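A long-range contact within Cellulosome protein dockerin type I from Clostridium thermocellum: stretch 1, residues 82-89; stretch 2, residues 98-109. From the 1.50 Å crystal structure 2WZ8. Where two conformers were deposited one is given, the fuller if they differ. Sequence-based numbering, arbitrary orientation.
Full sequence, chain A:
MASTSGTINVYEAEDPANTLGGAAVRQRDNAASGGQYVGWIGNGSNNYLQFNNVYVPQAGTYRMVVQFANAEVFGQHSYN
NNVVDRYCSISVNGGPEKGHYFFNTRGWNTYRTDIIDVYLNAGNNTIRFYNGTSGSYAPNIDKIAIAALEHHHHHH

Stretch 1, residues 82-89: NVVDRYCS
Stretch 2, residues 98-109: KGHYFFNTRGWN

How do the two backbones lie against each other? Strands 86-89 and 98-102 run antiparallel, their directions 155° apart and their axes 4.7 Å apart at closest, with phi near -80 to -140° and psi near 115 to 145° throughout. R86 pairs with F102 and C88 with H100 as hydrogen-bonded pairs: R86 N to F102 O is 3.0 Å, while F102 N to R86 O, C88 N to H100 O and H100 N to C88 O are each 2.9 Å. Between and beyond them, Y87-Y101 and S89-G99 are the non-hydrogen-bonded pairs, CA atoms 4.5 Å apart.

What sets the rings on the face carrying Y87, S89 and Y101? Y87 is t (chi1 -177°, chi2 85°) and Y101 m (chi1 -73°, chi2 -90°). The Y87 edge thereby meets the Y101 face, with centroids 4.9 Å apart, planes at 63° and Y87 CD1 3.5 Å from Y101 CZ. Y87 also reaches along the strand pair, placing its OH 3.1 Å from G99 CA; a CB on G99 would collide with that hydroxyl.

What fills the other face? F102, m with chi2 -93°, brings CE2 to 3.7 Å from CB of C88, itself t. H100 is also t, with chi2 79°. R86 extends m, t, t, and its guanidinium meets the W108 ring edge, CZ to CH2 3.5 Å; W108 is m with chi2 107°.

How does the contact continue past the strands? V83, V84 and D85 remain extended, psi about 150 to 158°. N104, t with chi2 -80°, donates ND2 to V84 O at 2.9 Å and nearly straight, 175°. Its OD1 accepts from R106 N at 2.9 Å, tying the side chain to its own loop. V83, m, lays CG1 over the R106 guanidinium, 3.8 Å from NH1; R106 turns there at phi 70°, psi 1°.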

# COMPACT_ATOMS: atom_id res chain seq x y z
N ASN A 82 20.21 -6.59 -11.60
CA ASN A 82 19.59 -7.69 -10.82
C ASN A 82 18.40 -7.20 -9.96
O ASN A 82 18.52 -6.94 -8.77
N VAL A 83 17.25 -7.09 -10.60
CA VAL A 83 16.06 -6.55 -9.92
C VAL A 83 15.42 -7.58 -9.02
O VAL A 83 15.48 -8.79 -9.26
CB VAL A 83 15.03 -6.03 -10.91
CG1 VAL A 83 15.63 -4.99 -11.83
CG2 VAL A 83 14.39 -7.19 -11.68
N VAL A 84 14.80 -7.08 -7.95
CA VAL A 84 14.11 -7.93 -7.01
C VAL A 84 12.73 -7.42 -6.64
O VAL A 84 12.42 -6.25 -6.77
CB VAL A 84 14.90 -8.16 -5.74
CG1 VAL A 84 16.21 -8.91 -6.08
CG2 VAL A 84 15.15 -6.85 -5.01
N ASP A 85 11.94 -8.35 -6.17
CA ASP A 85 10.61 -8.09 -5.68
C ASP A 85 10.77 -7.46 -4.30
O ASP A 85 11.76 -7.69 -3.60
CB ASP A 85 9.80 -9.38 -5.55
CG ASP A 85 9.31 -9.95 -6.88
OD1 ASP A 85 9.56 -9.41 -7.98
OD2 ASP A 85 8.61 -11.00 -6.80
N ARG A 86 9.80 -6.66 -3.91
CA ARG A 86 9.64 -6.18 -2.54
C ARG A 86 8.39 -6.78 -1.94
O ARG A 86 7.31 -6.77 -2.53
CB ARG A 86 9.54 -4.65 -2.50
CG ARG A 86 10.88 -3.97 -2.46
CD ARG A 86 10.81 -2.49 -2.20
NE ARG A 86 12.10 -1.94 -1.79
CZ ARG A 86 12.28 -0.76 -1.20
NH1 ARG A 86 11.26 0.04 -0.96
NH2 ARG A 86 13.53 -0.37 -0.89
N TYR A 87 8.57 -7.31 -0.74
CA TYR A 87 7.47 -7.94 0.01
C TYR A 87 6.73 -6.90 0.82
O TYR A 87 7.31 -6.02 1.40
CB TYR A 87 8.04 -9.02 0.92
CG TYR A 87 7.02 -9.81 1.72
CD1 TYR A 87 6.38 -10.91 1.18
CD2 TYR A 87 6.70 -9.45 3.01
CE1 TYR A 87 5.49 -11.64 1.89
CE2 TYR A 87 5.76 -10.20 3.75
CZ TYR A 87 5.16 -11.28 3.17
OH TYR A 87 4.26 -12.03 3.89
N CYS A 88 5.43 -7.07 0.89
CA CYS A 88 4.60 -6.33 1.81
C CYS A 88 3.57 -7.20 2.50
O CYS A 88 2.97 -8.05 1.87
CB CYS A 88 3.90 -5.17 1.10
SG CYS A 88 3.20 -3.90 2.14
N SER A 89 3.36 -6.93 3.79
CA SER A 89 2.28 -7.52 4.57
C SER A 89 1.08 -6.58 4.46
O SER A 89 1.21 -5.37 4.62
CB SER A 89 2.67 -7.63 6.07
OG SER A 89 3.78 -8.51 6.25
N LYS A 98 -1.71 -10.83 5.01
CA LYS A 98 -1.58 -11.47 3.72
C LYS A 98 -0.37 -10.88 3.04
O LYS A 98 -0.31 -9.68 2.79
CB LYS A 98 -2.84 -11.21 2.90
CG LYS A 98 -2.98 -12.02 1.62
CD LYS A 98 -4.17 -11.53 0.80
CE LYS A 98 -4.32 -12.25 -0.57
NZ LYS A 98 -5.76 -12.24 -1.08
N GLY A 99 0.60 -11.72 2.77
CA GLY A 99 1.84 -11.29 2.11
C GLY A 99 1.65 -11.17 0.62
O GLY A 99 0.96 -11.97 -0.02
N HIS A 100 2.29 -10.16 0.04
CA HIS A 100 2.34 -10.00 -1.41
C HIS A 100 3.73 -9.59 -1.87
O HIS A 100 4.35 -8.70 -1.29
CB HIS A 100 1.32 -8.94 -1.85
CG HIS A 100 1.04 -8.95 -3.32
ND1 HIS A 100 0.20 -9.87 -3.91
CD2 HIS A 100 1.46 -8.13 -4.32
CE1 HIS A 100 0.13 -9.64 -5.21
NE2 HIS A 100 0.91 -8.60 -5.49
N TYR A 101 4.20 -10.25 -2.92
CA TYR A 101 5.46 -9.89 -3.55
C TYR A 101 5.19 -9.02 -4.74
O TYR A 101 4.49 -9.40 -5.68
CB TYR A 101 6.26 -11.13 -3.98
CG TYR A 101 6.89 -11.87 -2.83
CD1 TYR A 101 8.17 -11.53 -2.39
CD2 TYR A 101 6.23 -12.90 -2.20
CE1 TYR A 101 8.77 -12.19 -1.37
CE2 TYR A 101 6.85 -13.59 -1.12
CZ TYR A 101 8.12 -13.20 -0.74
OH TYR A 101 8.80 -13.84 0.30
N PHE A 102 5.68 -7.80 -4.63
CA PHE A 102 5.50 -6.75 -5.65
C PHE A 102 6.67 -6.73 -6.61
O PHE A 102 7.85 -6.63 -6.20
CB PHE A 102 5.39 -5.39 -4.98
CG PHE A 102 4.07 -5.14 -4.32
CD1 PHE A 102 3.07 -4.51 -5.02
CD2 PHE A 102 3.84 -5.51 -3.01
CE1 PHE A 102 1.82 -4.29 -4.42
CE2 PHE A 102 2.62 -5.24 -2.41
CZ PHE A 102 1.62 -4.63 -3.12
N PHE A 103 6.34 -6.82 -7.89
CA PHE A 103 7.31 -6.81 -8.98
C PHE A 103 8.10 -5.50 -9.04
O PHE A 103 7.82 -4.51 -8.37
CB PHE A 103 6.67 -7.16 -10.35
CG PHE A 103 5.60 -6.19 -10.82
CD1 PHE A 103 5.93 -4.95 -11.34
CD2 PHE A 103 4.25 -6.52 -10.76
CE1 PHE A 103 4.95 -4.11 -11.80
CE2 PHE A 103 3.28 -5.64 -11.21
CZ PHE A 103 3.63 -4.45 -11.72
N ASN A 104 9.16 -5.53 -9.81
CA ASN A 104 10.04 -4.40 -9.94
C ASN A 104 9.57 -3.49 -11.08
O ASN A 104 9.37 -3.92 -12.22
CB ASN A 104 11.47 -4.90 -10.15
CG ASN A 104 12.52 -3.91 -9.74
OD1 ASN A 104 12.83 -2.98 -10.48
ND2 ASN A 104 13.11 -4.11 -8.55
N THR A 105 9.44 -2.20 -10.77
CA THR A 105 9.06 -1.19 -11.76
C THR A 105 10.28 -0.51 -12.42
O THR A 105 10.12 0.33 -13.31
CB THR A 105 8.18 -0.10 -11.14
OG1 THR A 105 8.96 0.66 -10.20
CG2 THR A 105 6.95 -0.68 -10.50
N ARG A 106 11.45 -0.85 -11.93
CA ARG A 106 12.77 -0.47 -12.50
C ARG A 106 13.15 1.02 -12.37
O ARG A 106 14.23 1.44 -12.80
CB ARG A 106 12.88 -0.89 -13.97
CG ARG A 106 12.89 -2.37 -14.20
CD ARG A 106 13.04 -2.74 -15.71
NE ARG A 106 13.23 -4.17 -15.85
CZ ARG A 106 14.40 -4.78 -15.76
NH1 ARG A 106 15.50 -4.07 -15.51
NH2 ARG A 106 14.48 -6.10 -15.88
N GLY A 107 12.29 1.77 -11.75
CA GLY A 107 12.50 3.16 -11.42
C GLY A 107 11.67 3.62 -10.27
O GLY A 107 10.50 3.27 -10.17
N TRP A 108 12.25 4.44 -9.42
CA TRP A 108 11.51 4.93 -8.23
C TRP A 108 10.42 5.93 -8.57
O TRP A 108 9.53 6.17 -7.75
CB TRP A 108 12.46 5.46 -7.14
CG TRP A 108 13.31 4.41 -6.59
CD1 TRP A 108 14.65 4.23 -6.82
CD2 TRP A 108 12.91 3.34 -5.75
NE1 TRP A 108 15.08 3.10 -6.20
CE2 TRP A 108 14.02 2.52 -5.54
CE3 TRP A 108 11.68 2.95 -5.19
CZ2 TRP A 108 13.99 1.39 -4.71
CZ3 TRP A 108 11.64 1.81 -4.41
CH2 TRP A 108 12.79 1.04 -4.18
N ASN A 109 10.45 6.45 -9.79
CA ASN A 109 9.41 7.33 -10.28
C ASN A 109 8.52 6.67 -11.34
O ASN A 109 7.77 7.32 -12.03
CB ASN A 109 10.00 8.62 -10.85
CG ASN A 109 10.89 8.37 -12.05
OD1 ASN A 109 11.22 7.23 -12.38
ND2 ASN A 109 11.28 9.45 -12.71